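Local coordinates for polysaccharide deacetylase-like protein (Bacillus anthracis, PDB 4V33) that is a putative zinc-dependent polysaccharide deacetylase, required for osmotic stability and for maintaining cell shape, at residues A[119-124]-A[131-136]. Residues are numbered along the deposited sequence; the frame is centred on the assembly and turned at random.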
ATOM      1  N   ILE A 119     -11.156  12.639  13.829  1.00 18.24           N
ATOM      2  CA  ILE A 119     -12.084  13.675  14.259  1.00 18.73           C
ATOM      3  C   ILE A 119     -12.341  13.531  15.758  1.00 19.48           C
ATOM      4  O   ILE A 119     -12.770  12.474  16.215  1.00 20.13           O
ATOM      5  CB  ILE A 119     -13.442  13.568  13.518  1.00 19.68           C
ATOM      6  CG1 ILE A 119     -13.238  13.563  11.998  1.00 22.40           C
ATOM      7  CG2 ILE A 119     -14.379  14.707  13.948  1.00 19.23           C
ATOM      8  CD1 ILE A 119     -14.476  13.142  11.207  1.00 27.29           C
ATOM      9  N   GLU A 120     -12.070  14.589  16.521  1.00 18.02           N
ATOM     10  CA  GLU A 120     -12.422  14.632  17.938  1.00 17.85           C
ATOM     11  C   GLU A 120     -13.391  15.774  18.147  1.00 19.98           C
ATOM     12  O   GLU A 120     -13.063  16.925  17.856  1.00 23.42           O
ATOM     13  CB  GLU A 120     -11.208  14.902  18.821  1.00 21.23           C
ATOM     14  CG  GLU A 120     -10.130  13.854  18.841  1.00 24.73           C
ATOM     15  CD  GLU A 120      -9.034  14.213  19.840  1.00 27.75           C
ATOM     16  OE1 GLU A 120      -9.041  15.359  20.356  1.00 33.33           O
ATOM     17  OE2 GLU A 120      -8.175  13.354  20.117  1.00 32.79           O
ATOM     18  N   ALA A 121     -14.569  15.467  18.673  1.00 18.88           N
ATOM     19  CA  ALA A 121     -15.583  16.491  18.885  1.00 18.33           C
ATOM     20  C   ALA A 121     -15.734  16.847  20.354  1.00 20.34           C
ATOM     21  O   ALA A 121     -15.764  15.971  21.213  1.00 20.79           O
ATOM     22  CB  ALA A 121     -16.912  16.030  18.333  1.00 22.23           C
ATOM     23  N   ILE A 122     -15.824  18.145  20.626  1.00 18.13           N
ATOM     24  CA  ILE A 122     -16.190  18.641  21.945  1.00 18.50           C
ATOM     25  C   ILE A 122     -17.379  19.567  21.800  1.00 18.92           C
ATOM     26  O   ILE A 122     -17.617  20.115  20.727  1.00 20.51           O
ATOM     27  CB  ILE A 122     -15.029  19.396  22.652  1.00 18.02           C
ATOM     28  CG1 ILE A 122     -14.707  20.717  21.944  1.00 19.02           C
ATOM     29  CG2 ILE A 122     -13.806  18.498  22.789  1.00 18.08           C
ATOM     30  CD1 ILE A 122     -13.626  21.535  22.641  1.00 18.66           C
ATOM     31  N   GLY A 123     -18.147  19.712  22.876  1.00 19.53           N
ATOM     32  CA  GLY A 123     -19.277  20.616  22.864  1.00 20.02           C
ATOM     33  C   GLY A 123     -18.987  21.838  23.710  1.00 19.80           C
ATOM     34  O   GLY A 123     -18.183  21.774  24.643  1.00 19.56           O
ATOM     35  N   ILE A 124     -19.631  22.953  23.379  1.00 20.01           N
ATOM     36  CA  ILE A 124     -19.516  24.172  24.174  1.00 19.97           C
ATOM     37  C   ILE A 124     -20.897  24.571  24.668  1.00 23.18           C
ATOM     38  O   ILE A 124     -21.828  24.683  23.867  1.00 23.04           O
ATOM     39  CB  ILE A 124     -18.960  25.346  23.343  1.00 20.08           C
ATOM     40  CG1 ILE A 124     -17.809  24.891  22.438  1.00 22.90           C
ATOM     41  CG2 ILE A 124     -18.554  26.509  24.264  1.00 19.82           C
ATOM     42  CD1 ILE A 124     -16.593  24.412  23.185  1.00 21.56           C
ATOM     43  N   ILE A 131     -17.336  20.356  26.867  1.00 20.30           N
ATOM     44  CA  ILE A 131     -17.872  19.035  27.173  1.00 23.62           C
ATOM     45  C   ILE A 131     -17.281  18.025  26.200  1.00 23.30           C
ATOM     46  O   ILE A 131     -17.458  18.156  24.991  1.00 21.52           O
ATOM     47  CB  ILE A 131     -19.406  19.009  26.978  1.00 21.63           C
ATOM     48  CG1 ILE A 131     -20.083  20.104  27.803  1.00 24.55           C
ATOM     49  CG2 ILE A 131     -19.981  17.627  27.309  1.00 29.80           C
ATOM     50  CD1 ILE A 131     -20.028  19.874  29.306  1.00 28.48           C
ATOM     51  N   PRO A 132     -16.580  17.009  26.719  1.00 24.14           N
ATOM     52  CA  PRO A 132     -16.062  15.963  25.832  1.00 25.00           C
ATOM     53  C   PRO A 132     -17.219  15.214  25.181  1.00 21.33           C
ATOM     54  O   PRO A 132     -18.184  14.865  25.858  1.00 23.82           O
ATOM     55  CB  PRO A 132     -15.302  15.031  26.784  1.00 32.15           C
ATOM     56  CG  PRO A 132     -15.088  15.832  28.043  1.00 32.09           C
ATOM     57  CD  PRO A 132     -16.246  16.768  28.133  1.00 27.72           C
ATOM     58  N   LEU A 133     -17.129  14.986  23.877  1.00 20.85           N
ATOM     59  CA  LEU A 133     -18.168  14.227  23.201  1.00 25.24           C
ATOM     60  C   LEU A 133     -17.625  12.870  22.760  1.00 24.39           C
ATOM     61  O   LEU A 133     -17.658  11.906  23.525  1.00 27.72           O
ATOM     62  CB  LEU A 133     -18.758  15.025  22.034  1.00 23.57           C
ATOM     63  CG  LEU A 133     -19.407  16.351  22.463  1.00 21.25           C
ATOM     64  CD1 LEU A 133     -19.885  17.141  21.247  1.00 22.49           C
ATOM     65  CD2 LEU A 133     -20.559  16.140  23.458  1.00 22.45           C
ATOM     66  N   THR A 134     -17.106  12.790  21.544  1.00 22.36           N
ATOM     67  CA  THR A 134     -16.665  11.505  21.024  1.00 23.61           C
ATOM     68  C   THR A 134     -15.624  11.672  19.916  1.00 23.09           C
ATOM     69  O   THR A 134     -15.306  12.793  19.512  1.00 23.56           O
ATOM     70  CB  THR A 134     -17.886  10.679  20.544  1.00 31.69           C
ATOM     71  OG1 THR A 134     -17.478   9.357  20.166  1.00 30.88           O
ATOM     72  CG2 THR A 134     -18.581  11.374  19.380  1.00 28.40           C
ATOM     73  N   LYS A 135     -15.081  10.553  19.452  1.00 22.30           N
ATOM     74  CA  LYS A 135     -14.058  10.557  18.418  1.00 22.75           C
ATOM     75  C   LYS A 135     -14.482   9.622  17.302  1.00 22.69           C
ATOM     76  O   LYS A 135     -15.208   8.654  17.538  1.00 25.69           O
ATOM     77  CB  LYS A 135     -12.717  10.088  18.983  1.00 25.95           C
ATOM     78  CG  LYS A 135     -12.227  10.858  20.196  1.00 36.39           C
ATOM     79  CD  LYS A 135     -10.927  10.267  20.717  1.00 43.08           C
ATOM     80  CE  LYS A 135     -10.379  11.067  21.890  1.00 43.95           C
ATOM     81  NZ  LYS A 135     -11.324  11.095  23.037  1.00 51.93           N
ATOM     82  N   SER A 136     -14.031   9.920  16.088  1.00 22.32           N
ATOM     83  CA  SER A 136     -14.269   9.044  14.953  1.00 21.27           C
ATOM     84  C   SER A 136     -13.209   9.322  13.900  1.00 21.21           C
ATOM     85  O   SER A 136     -12.194   9.963  14.177  1.00 20.53           O
ATOM     86  CB  SER A 136     -15.668   9.276  14.375  1.00 23.46           C
ATOM     87  OG  SER A 136     -16.027   8.242  13.459  1.00 27.09           O
TER
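Ile-119 and Ser-136 open an antiparallel pairing of strands 119-124 and 131-136, whose axes approach to 4.6 Å and whose N-to-C directions differ by 147°; a classic beta bulge interrupts the pairing midway. Ile-119 and Ser-136 exchange two backbone hydrogen bonds, and Gly-123 and Ile-131 do the same near the hairpin's turn. Between them, Leu-133 and Thr-134 both face Ala-121. The Ala-121 N-H runs straight to Thr-134 O (2.9 Å, 174° at the hydrogen), whereas Ala-121 O accepts Leu-133 N at 3.2 Å and, weakly, Thr-134 N.

At the bulge the Leu-133 side chain starts toward the partner strand. CG, anti to the carbonyl carbon (chi1 -61°), is brought near Gly-123 N, and Leu-133 CD1 lies against the peptide joining Ile-122 to Gly-123, 3.5 Å from Gly-123 N. Its CB also presses on Ala-121 O at 3.2 Å. Met-65 of strand 60-66 touches Ala-121, Leu-133 and Thr-134, while Ile-49 of strand 48-51 meets Ile-119, Thr-134 and Ser-136, so the face carrying Ile-119, Ala-121 and Thr-134 packs on these strands of the N-terminal domain, consistent with a fibronectin type III fold, remote from the zinc site.

On the other face, Glu-120 and Lys-135 run side by side and point the same way, CG to CG at 3.9 Å. Their charged ends do not pair: Glu-120 OE2 lies 3.6 Å from Lys-135 CE but 4.9 Å from Lys-135 NZ; the salt bridge of Glu-120 OE2 is with Lys-86. Cross-strand contact here is therefore largely methylene beside methylene, the Glu-120 carboxylate resting near Lys-135 CE, with at most a longer-range electrostatic attraction, while backbone hydrogen bonds carry the pairing through the bulge.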